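Long-range contacts in oxidized polyvinyl alcohol hydrolase (Pseudomonas sp. VM15C, PDB 3WWC), which hydrolyses beta-diketones such as 4,6-nonanedione and cleaves oxidized polyvinyl alcohol in the second step of polyvinyl alcohol degradation: residues A[23-28]-A[155-160]; A[81-86]-A[302-307]; A[246-251]-A[319-324]; A[277-282]-A[347-352]. The protein carries 1 engineered substitution. One frame throughout, in Å; residues are numbered along the deposited sequence.

Contact 1: A[23-28]-A[155-160]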
# COMPACT_ATOMS: atom_id res chain seq x y z
N VAL A 23 -8.69 1.00 19.03
CA VAL A 23 -8.25 -0.39 18.69
C VAL A 23 -8.46 -1.43 19.80
O VAL A 23 -8.07 -1.21 20.95
CB VAL A 23 -6.75 -0.41 18.30
CG1 VAL A 23 -6.28 -1.84 18.05
CG2 VAL A 23 -6.56 0.45 17.07
N LYS A 24 -9.06 -2.56 19.44
CA LYS A 24 -9.32 -3.65 20.39
C LYS A 24 -8.51 -4.88 19.98
O LYS A 24 -8.58 -5.34 18.85
CB LYS A 24 -10.80 -4.01 20.40
CG LYS A 24 -11.13 -5.02 21.49
CD LYS A 24 -12.61 -5.00 21.86
CE LYS A 24 -13.30 -6.29 21.41
NZ LYS A 24 -14.62 -6.45 22.11
N TRP A 25 -7.73 -5.41 20.90
CA TRP A 25 -6.90 -6.55 20.59
C TRP A 25 -7.70 -7.83 20.80
O TRP A 25 -8.18 -8.11 21.89
CB TRP A 25 -5.65 -6.52 21.47
CG TRP A 25 -4.92 -5.17 21.47
CD1 TRP A 25 -4.74 -4.30 22.55
CD2 TRP A 25 -4.33 -4.52 20.34
NE1 TRP A 25 -4.07 -3.18 22.13
CE2 TRP A 25 -3.80 -3.28 20.79
CE3 TRP A 25 -4.18 -4.86 18.99
CZ2 TRP A 25 -3.15 -2.37 19.92
CZ3 TRP A 25 -3.52 -3.96 18.14
CH2 TRP A 25 -3.03 -2.74 18.61
N GLU A 26 -7.84 -8.63 19.74
CA GLU A 26 -8.61 -9.86 19.87
C GLU A 26 -8.25 -10.82 18.74
O GLU A 26 -7.87 -10.37 17.66
CB GLU A 26 -10.09 -9.54 19.80
CG GLU A 26 -10.56 -9.01 18.47
CD GLU A 26 -11.92 -8.36 18.60
OE1 GLU A 26 -12.79 -8.97 19.30
OE2 GLU A 26 -12.13 -7.26 18.04
N CYS A 27 -8.35 -12.11 19.00
CA CYS A 27 -8.08 -13.11 17.96
C CYS A 27 -9.27 -14.01 17.77
O CYS A 27 -10.14 -14.08 18.64
CB CYS A 27 -6.94 -14.05 18.33
SG CYS A 27 -5.25 -13.38 18.32
N PRO A 28 -9.38 -14.64 16.59
CA PRO A 28 -10.50 -15.56 16.38
C PRO A 28 -10.27 -16.59 17.48
O PRO A 28 -9.13 -16.94 17.81
CB PRO A 28 -10.20 -16.17 15.02
CG PRO A 28 -9.50 -15.03 14.30
CD PRO A 28 -8.61 -14.43 15.33
N ALA A 155 -7.93 -7.44 11.08
CA ALA A 155 -8.06 -8.59 11.99
C ALA A 155 -6.72 -9.19 12.36
O ALA A 155 -6.48 -9.60 13.52
CB ALA A 155 -8.93 -9.65 11.37
N MET A 156 -5.80 -9.21 11.40
CA MET A 156 -4.45 -9.73 11.59
C MET A 156 -3.70 -8.90 12.64
O MET A 156 -3.14 -9.44 13.60
CB MET A 156 -3.76 -9.67 10.23
CG MET A 156 -2.29 -9.99 10.26
SD MET A 156 -1.50 -9.73 8.66
CE MET A 156 -1.40 -7.90 8.56
N VAL A 157 -3.72 -7.59 12.49
CA VAL A 157 -3.01 -6.72 13.42
C VAL A 157 -3.70 -6.78 14.80
O VAL A 157 -3.01 -6.85 15.82
CB VAL A 157 -2.99 -5.28 12.89
CG1 VAL A 157 -2.43 -4.33 13.96
CG2 VAL A 157 -2.05 -5.21 11.67
N GLN A 158 -5.04 -6.81 14.84
CA GLN A 158 -5.73 -6.88 16.15
C GLN A 158 -5.38 -8.19 16.87
O GLN A 158 -5.21 -8.20 18.09
CB GLN A 158 -7.24 -6.75 15.95
CG GLN A 158 -7.64 -5.33 15.64
CD GLN A 158 -9.09 -5.18 15.30
OE1 GLN A 158 -9.66 -4.09 15.47
NE2 GLN A 158 -9.68 -6.22 14.78
N CYS A 159 -5.16 -9.25 16.12
CA CYS A 159 -4.78 -10.52 16.73
C CYS A 159 -3.33 -10.53 17.23
O CYS A 159 -3.03 -10.95 18.40
CB CYS A 159 -5.00 -11.63 15.69
SG CYS A 159 -4.57 -13.27 16.33
N VAL A 160 -2.39 -10.04 16.42
CA VAL A 160 -0.99 -10.03 16.84
C VAL A 160 -0.85 -9.18 18.12
O VAL A 160 -0.03 -9.48 18.96
CB VAL A 160 -0.09 -9.48 15.68
CG1 VAL A 160 1.35 -9.33 16.14
CG2 VAL A 160 -0.16 -10.43 14.51
O HOH W 1 -11.07 -2.22 17.96
O HOH W 2 -8.52 -10.60 15.02

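Contact 2: A[81-86]-A[302-307]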
# COMPACT_ATOMS: atom_id res chain seq x y z
N VAL A 81 14.98 -10.34 0.94
CA VAL A 81 15.94 -10.15 -0.15
C VAL A 81 16.19 -8.67 -0.31
O VAL A 81 15.23 -7.88 -0.44
CB VAL A 81 15.40 -10.75 -1.46
CG1 VAL A 81 16.35 -10.38 -2.65
CG2 VAL A 81 15.26 -12.27 -1.28
N ALA A 82 17.46 -8.26 -0.27
CA ALA A 82 17.77 -6.85 -0.34
C ALA A 82 17.18 -6.09 -1.50
O ALA A 82 16.68 -4.97 -1.32
CB ALA A 82 19.31 -6.66 -0.32
N ARG A 83 17.25 -6.66 -2.71
CA ARG A 83 16.72 -5.98 -3.89
C ARG A 83 15.21 -5.86 -3.88
O ARG A 83 14.66 -5.10 -4.62
CB ARG A 83 17.15 -6.70 -5.18
CG ARG A 83 18.52 -6.36 -5.72
CD ARG A 83 18.66 -7.04 -7.11
NE ARG A 83 17.33 -7.05 -7.76
CZ ARG A 83 16.42 -8.03 -7.66
NH1 ARG A 83 16.66 -9.14 -6.95
NH2 ARG A 83 15.23 -7.85 -8.22
N SER A 84 14.56 -6.59 -2.98
CA SER A 84 13.10 -6.57 -2.85
C SER A 84 12.66 -5.77 -1.64
O SER A 84 11.47 -5.72 -1.35
CB SER A 84 12.54 -7.99 -2.75
OG SER A 84 12.81 -8.76 -3.97
N GLY A 85 13.62 -5.23 -0.91
CA GLY A 85 13.29 -4.40 0.26
C GLY A 85 13.72 -4.89 1.61
O GLY A 85 13.82 -4.11 2.56
N ALA A 86 13.94 -6.20 1.72
CA ALA A 86 14.32 -6.85 3.00
C ALA A 86 13.59 -6.18 4.15
O ALA A 86 14.16 -5.73 5.13
CB ALA A 86 15.85 -6.76 3.18
N GLY A 302 12.68 3.17 -11.01
CA GLY A 302 11.71 2.46 -11.82
C GLY A 302 10.55 1.86 -11.07
O GLY A 302 9.98 2.46 -10.12
N HIS A 303 10.16 0.65 -11.48
CA HIS A 303 9.04 -0.02 -10.85
C HIS A 303 9.51 -1.25 -10.11
O HIS A 303 9.42 -2.39 -10.63
CB HIS A 303 8.02 -0.45 -11.90
CG HIS A 303 6.69 -0.84 -11.33
ND1 HIS A 303 5.88 0.06 -10.68
CD2 HIS A 303 6.03 -2.02 -11.31
CE1 HIS A 303 4.77 -0.55 -10.28
NE2 HIS A 303 4.84 -1.82 -10.66
N MET A 304 10.06 -1.03 -8.92
CA MET A 304 10.55 -2.10 -8.05
C MET A 304 10.75 -1.44 -6.70
O MET A 304 10.56 -0.24 -6.58
CB MET A 304 11.87 -2.69 -8.56
CG MET A 304 12.87 -1.67 -8.87
SD MET A 304 14.25 -2.33 -9.93
CE MET A 304 14.42 -3.85 -9.37
N TRP A 305 11.06 -2.21 -5.68
CA TRP A 305 11.27 -1.57 -4.39
C TRP A 305 12.42 -0.59 -4.55
O TRP A 305 13.37 -0.88 -5.27
CB TRP A 305 11.67 -2.62 -3.36
CG TRP A 305 11.51 -2.11 -1.95
CD1 TRP A 305 12.42 -1.37 -1.20
CD2 TRP A 305 10.32 -2.19 -1.19
NE1 TRP A 305 11.83 -0.99 -0.03
CE2 TRP A 305 10.54 -1.47 0.00
CE3 TRP A 305 9.08 -2.80 -1.40
CZ2 TRP A 305 9.55 -1.32 1.00
CZ3 TRP A 305 8.09 -2.67 -0.43
CH2 TRP A 305 8.34 -1.92 0.78
N PRO A 306 12.39 0.54 -3.85
CA PRO A 306 13.45 1.58 -3.90
C PRO A 306 14.80 0.87 -3.87
O PRO A 306 15.08 0.07 -2.98
CB PRO A 306 13.17 2.38 -2.62
CG PRO A 306 11.62 2.49 -2.74
CD PRO A 306 11.23 1.01 -3.06
N GLN A 307 15.63 1.21 -4.87
CA GLN A 307 16.90 0.53 -5.06
C GLN A 307 18.11 1.26 -4.56
O GLN A 307 19.11 0.61 -4.18
CB GLN A 307 17.11 0.26 -6.56
CG GLN A 307 16.08 -0.70 -7.15
CD GLN A 307 16.23 -2.11 -6.64
OE1 GLN A 307 15.35 -2.63 -5.93
NE2 GLN A 307 17.34 -2.75 -6.96
O HOH W 3 12.15 -4.86 -5.98

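Contact 3: A[246-251]-A[319-324]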
# COMPACT_ATOMS: atom_id res chain seq x y z
N PRO A 246 -7.49 10.65 10.41
CA PRO A 246 -6.15 11.21 10.46
C PRO A 246 -5.07 10.24 10.01
O PRO A 246 -4.96 9.13 10.57
CB PRO A 246 -5.98 11.58 11.92
CG PRO A 246 -7.31 11.62 12.45
CD PRO A 246 -8.10 10.59 11.75
N LEU A 247 -4.24 10.66 9.05
CA LEU A 247 -3.20 9.82 8.49
C LEU A 247 -1.98 10.60 8.10
O LEU A 247 -2.02 11.82 7.97
CB LEU A 247 -3.68 9.21 7.14
CG LEU A 247 -4.92 8.32 7.15
CD1 LEU A 247 -5.37 8.09 5.67
CD2 LEU A 247 -4.64 6.98 7.84
N ILE A 248 -0.89 9.87 7.91
CA ILE A 248 0.25 10.39 7.20
C ILE A 248 0.47 9.39 6.04
O ILE A 248 0.51 8.18 6.25
CB ILE A 248 1.52 10.59 8.03
CG1 ILE A 248 2.66 10.97 7.09
CG2 ILE A 248 1.86 9.34 8.89
CD1 ILE A 248 3.89 11.55 7.83
N VAL A 249 0.51 9.90 4.82
CA VAL A 249 0.68 9.03 3.65
C VAL A 249 1.88 9.49 2.87
O VAL A 249 2.01 10.69 2.55
CB VAL A 249 -0.56 9.08 2.75
CG1 VAL A 249 -0.39 8.14 1.54
CG2 VAL A 249 -1.82 8.69 3.56
N MET A 250 2.75 8.56 2.56
CA MET A 250 3.96 8.86 1.76
C MET A 250 3.85 8.06 0.46
O MET A 250 3.97 6.84 0.47
CB MET A 250 5.21 8.43 2.52
CG MET A 250 6.47 8.85 1.73
SD MET A 250 8.02 8.34 2.61
CE MET A 250 8.04 9.54 3.91
N THR A 251 3.61 8.78 -0.63
CA THR A 251 3.47 8.14 -1.96
C THR A 251 4.79 8.24 -2.69
O THR A 251 5.38 9.33 -2.73
CB THR A 251 2.42 8.83 -2.76
OG1 THR A 251 1.15 8.78 -2.06
CG2 THR A 251 2.26 8.16 -4.14
N ASP A 319 10.43 5.89 9.89
CA ASP A 319 10.58 6.82 11.00
C ASP A 319 9.86 8.12 10.72
O ASP A 319 9.40 8.78 11.67
CB ASP A 319 12.06 7.09 11.30
CG ASP A 319 12.78 5.86 11.83
OD1 ASP A 319 12.15 4.85 12.15
OD2 ASP A 319 14.04 5.90 11.92
N THR A 320 9.73 8.52 9.45
CA THR A 320 8.98 9.73 9.08
C THR A 320 7.50 9.47 9.36
O THR A 320 6.81 10.31 9.98
CB THR A 320 9.16 10.03 7.61
OG1 THR A 320 10.53 10.45 7.38
CG2 THR A 320 8.21 11.17 7.18
N LEU A 321 6.98 8.30 8.96
CA LEU A 321 5.57 8.02 9.27
C LEU A 321 5.36 7.99 10.81
O LEU A 321 4.39 8.59 11.32
CB LEU A 321 5.14 6.63 8.70
CG LEU A 321 5.27 6.47 7.19
CD1 LEU A 321 4.76 5.06 6.86
CD2 LEU A 321 4.42 7.49 6.44
N ALA A 322 6.27 7.36 11.54
CA ALA A 322 6.13 7.26 13.02
C ALA A 322 6.23 8.62 13.72
O ALA A 322 5.78 8.76 14.85
CB ALA A 322 7.22 6.27 13.57
N SER A 323 6.78 9.60 13.03
CA SER A 323 6.84 10.96 13.62
C SER A 323 5.49 11.63 13.63
O SER A 323 5.33 12.75 14.17
CB SER A 323 7.85 11.82 12.85
OG SER A 323 7.36 12.30 11.60
N HIS A 324 4.50 11.02 13.00
CA HIS A 324 3.16 11.60 12.95
C HIS A 324 2.19 10.55 13.44
O HIS A 324 1.44 9.96 12.65
CB HIS A 324 2.84 12.00 11.52
CG HIS A 324 1.70 12.96 11.43
ND1 HIS A 324 1.82 14.26 11.87
CD2 HIS A 324 0.41 12.79 11.06
CE1 HIS A 324 0.64 14.85 11.77
NE2 HIS A 324 -0.23 14.00 11.28

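Contact 4: A[277-282]-A[347-352]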
# COMPACT_ATOMS: atom_id res chain seq x y z
N PRO A 277 0.60 8.88 -13.47
CA PRO A 277 -0.73 9.39 -13.12
C PRO A 277 -1.32 8.87 -11.80
O PRO A 277 -2.07 9.59 -11.15
CB PRO A 277 -1.60 8.99 -14.32
CG PRO A 277 -0.91 7.83 -14.93
CD PRO A 277 0.58 8.20 -14.78
N SER A 278 -1.00 7.63 -11.44
CA SER A 278 -1.56 7.08 -10.22
C SER A 278 -0.92 7.64 -8.96
O SER A 278 -1.64 7.85 -7.98
CB SER A 278 -1.52 5.57 -10.24
OG SER A 278 -0.20 5.12 -10.35
N THR A 279 0.40 7.88 -8.96
CA THR A 279 0.99 8.51 -7.79
C THR A 279 0.51 9.98 -7.73
O THR A 279 0.25 10.53 -6.68
CB THR A 279 2.52 8.41 -7.80
OG1 THR A 279 3.05 9.03 -9.01
CG2 THR A 279 2.96 6.94 -7.67
N GLN A 280 0.38 10.64 -8.87
CA GLN A 280 -0.12 12.02 -8.87
C GLN A 280 -1.53 12.02 -8.30
O GLN A 280 -1.83 12.82 -7.43
CB GLN A 280 -0.19 12.59 -10.30
CG GLN A 280 -0.66 14.02 -10.33
CD GLN A 280 0.42 14.98 -9.84
OE1 GLN A 280 1.51 15.07 -10.43
NE2 GLN A 280 0.13 15.70 -8.74
N ALA A 281 -2.40 11.15 -8.83
CA ALA A 281 -3.77 11.14 -8.36
C ALA A 281 -3.88 10.88 -6.87
O ALA A 281 -4.67 11.52 -6.14
CB ALA A 281 -4.58 10.09 -9.13
N GLY A 282 -3.12 9.91 -6.38
CA GLY A 282 -3.23 9.65 -4.95
C GLY A 282 -2.71 10.84 -4.17
O GLY A 282 -3.29 11.19 -3.16
N GLY A 347 2.82 17.62 0.35
CA GLY A 347 1.89 18.11 -0.64
C GLY A 347 1.76 17.17 -1.79
O GLY A 347 2.26 16.04 -1.76
N PRO A 348 1.11 17.62 -2.85
CA PRO A 348 0.95 16.77 -4.03
C PRO A 348 2.23 16.74 -4.87
O PRO A 348 3.13 17.57 -4.69
CB PRO A 348 -0.20 17.42 -4.82
CG PRO A 348 -0.17 18.86 -4.38
CD PRO A 348 0.39 18.91 -2.95
N PHE A 349 2.36 15.76 -5.75
CA PHE A 349 3.50 15.81 -6.64
C PHE A 349 3.43 17.07 -7.49
O PHE A 349 2.32 17.54 -7.84
CB PHE A 349 3.49 14.60 -7.58
CG PHE A 349 3.99 13.36 -6.94
CD1 PHE A 349 5.35 13.10 -6.87
CD2 PHE A 349 3.11 12.47 -6.36
CE1 PHE A 349 5.84 11.96 -6.22
CE2 PHE A 349 3.58 11.32 -5.71
CZ PHE A 349 4.94 11.07 -5.64
N THR A 350 4.60 17.63 -7.80
CA THR A 350 4.66 18.82 -8.64
C THR A 350 5.59 18.62 -9.80
O THR A 350 5.51 19.38 -10.77
CB THR A 350 5.19 20.08 -7.87
OG1 THR A 350 6.44 19.77 -7.26
CG2 THR A 350 4.25 20.48 -6.78
N GLY A 351 6.44 17.62 -9.76
CA GLY A 351 7.35 17.51 -10.90
C GLY A 351 6.98 16.52 -11.98
O GLY A 351 7.82 16.21 -12.83
N LEU A 352 5.75 16.03 -11.96
CA LEU A 352 5.32 14.99 -12.91
C LEU A 352 4.59 15.50 -14.15
O LEU A 352 4.63 14.86 -15.22
CB LEU A 352 4.44 13.96 -12.18
CG LEU A 352 5.21 12.95 -11.32
CD1 LEU A 352 6.18 13.60 -10.36
CD2 LEU A 352 4.14 12.22 -10.55
O HOH W 4 3.13 17.22 -11.13

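Contact 1: A[23-28]-A[155-160]
The disulfide between C27 and C159 staples the chain's irregular N-terminal run, 23-28, to the last turn of helix 148-160. Its SG atoms, C27 SG and C159 SG, lie 2.1 Å apart, and a C-S-S-C torsion of 91° is close to the relaxed value, so the link shows no sign of twist strain. C159 SG is anti to its own backbone N, at chi1 -180°, which aims it off the helix toward C27. Beside the covalent link the two backbones run close together. E26 N gives a weak hydrogen bond to Q158 O at 3.1 Å, bent to 134° at the hydrogen. Q158 O is also approached by W25 CA through a CH···O contact of 3.4 Å, and in return C159 CA lies 3.2 Å from E26 O. The W25 indole meets the helix edge-on: Q158 O sits in the ring plane, 3.6 Å from W25 CE3, while W25 CZ3 comes within 4.3 Å of V157 CG1. V23 CG1 lies over one face of the same ring. The extended Q158 side chain lies alongside segment 23-28, its CG 3.3 Å from K24 O. One water donates to both E26 O and A155 O, the latter already taken by the helical N-H of C159. Further out, T162 receives W25 and C27 and bonds C159 O. C159 rests on V33 and on F41 of strand 36-43, which also takes P28, while M156 and V160 face F50 of strand 46-53 and I98 of strand 96-100.

Contact 2: A[81-86]-A[302-307]
W305 turns toward G85 because its CG is anti to the backbone N (chi1 -163°), and a chi2 of -86° sets the indole broadside to the loop 81-86. The evidence for a face contact is direct: G85 CA lies 3.6 Å from the centroid of the W305 five-membered ring, only 15° off the normal, a CH-pi interaction. S84 O is 3.7 Å from W305 CG, and P306 CD covers the opposite face, so the indole lies between the S84-G85 backbone and the ring of P306. The glycine fits this place on two counts: its backbone angles are unfavourable for other residues, and a beta carbon would run into the indole. The short 3-10 turn presenting it is closed by V81 O, which accepts from S84 N and A86 N on opposite faces of its plane. A water joins the backbones, donating to R83 O at 2.9 Å and accepting from W305 N at 2.9 Å. R83 NH2 lies 4.2 Å from M304 CE, which is at the guanidinium edge. W305 NE1 reaches N314 OD1 of helix 310-322, and S84 OG goes to E73. A leucine in place of W305 would probably leave G85 CA without its flat platform and N314 OD1 without its donor. A CH-pi contact and the NE1 bond to N314 thus hold the tryptophan, and in the same loop H303 ND1 bonds D258 and NE2 a bound butanoic acid, consistent with the histidine of an alpha/beta-hydrolase triad.

Contact 3: A[246-251]-A[319-324]
I248 carries the tight part of this contact, wedged between L321 and H324 where strand 247-253 faces the last turn of helix 310-322. Its CG2 stands between the backbone N and the carbonyl carbon and lies 3.6 Å from L321 O. The other branch, CG1 with CD1, crosses L321 obliquely: CG1 is 4.0 Å from L321 CD2. At the tip, CD1 meets T320 O at 3.8 Å and H324 CB at 3.9 Å. Two residues on, M250 points to the same side; bent at chi3 (-75°), it crosses T320 at about a right angle, its CE 3.7 Å from T320 CG2. T320 OG1 bonds W316 O within its own helix, leaving the methyl to the strand. H324, though in the turn after the helix, is buried, with CD2 4.0 Å from L247 O. The solvent side is different in kind. S323 is exposed and barely touches the strand, its OG turned back on a lone pair of T320 O at 2.6 Å; T320 O also accepts from S323 N. An alanine at I248 would probably open a gap between L321 and H324 and leave the helix end less firmly seated. V249 and T251 point to the other side of the sheet, where T251 meets F349, so helices or loops cover both faces, as in the three-layer alpha/beta/alpha sandwich of the alpha/beta hydrolases.

Contact 4: A[277-282]-A[347-352]
Q280 and F349 slide past each other in opposite directions, with the amide and ring planes 82° apart. The glutamine bends at chi2 (74°), carrying CD back toward the loop 347-352, and NE2 then donates to F349 O at 3.0 Å. This bond is nearly straight, 172° at the hydrogen, and the acceptor lies in the amide plane, although the donor is tilted out of the carbonyl plane. NE2 also bonds N284 OD1 one helical turn on. The other end of the amide is packed and hydrated: OE1 is 3.5 Å from F349 CB, and it accepts at 2.8 Å from a water that in turn takes L352 N at 3.0 Å. With both amide ends engaged, the group has little freedom to flip. Helix 275-288 here lines one face of the central sheet of an alpha/beta hydrolase fold, and the loop following edge strand 343-346 folds over the helix. T279, one residue back, meets the phenyl ring at a slant. Its OG1 stands over one ring face, while CB approaches F349 CE2 to 3.7 Å and T279 O is 3.5 Å from F349 CD2. L352 comes at T279 at about a right angle, CD2 lying 3.7 Å from T279 OG1, a hydroxyl whose strong partner is Y275 O. Beyond the ring lie T251 of strand 247-253 and A296 and S298 of strand 292-298. F349 N bonds S283 OG, which is also hydrogen-bonded to Q280 O; S283 is assigned by similarity to the charge relay system.

Overall arrangement
Contacts 3 and 4 touch directly: T251 O of the strand in contact 3 lies 3.4 Å from F349 CZ of contact 4, and T251 CG2 lies 3.7 Å from T279 CB. Together they cover both faces of strand 247-253. Contact 2 is the one that carries a pocket residue, H303; its M304 side chain is about 8 Å from that of A177, the engineered position assigned by similarity to the charge relay. The T279 side chain of contact 4 is about 10 Å from a bound butanoic acid. Contact 1 lies apart, its centre about 34 Å from that of contact 4, across the chain's centre. Along the sequence, contact 2 interlocks with the other three.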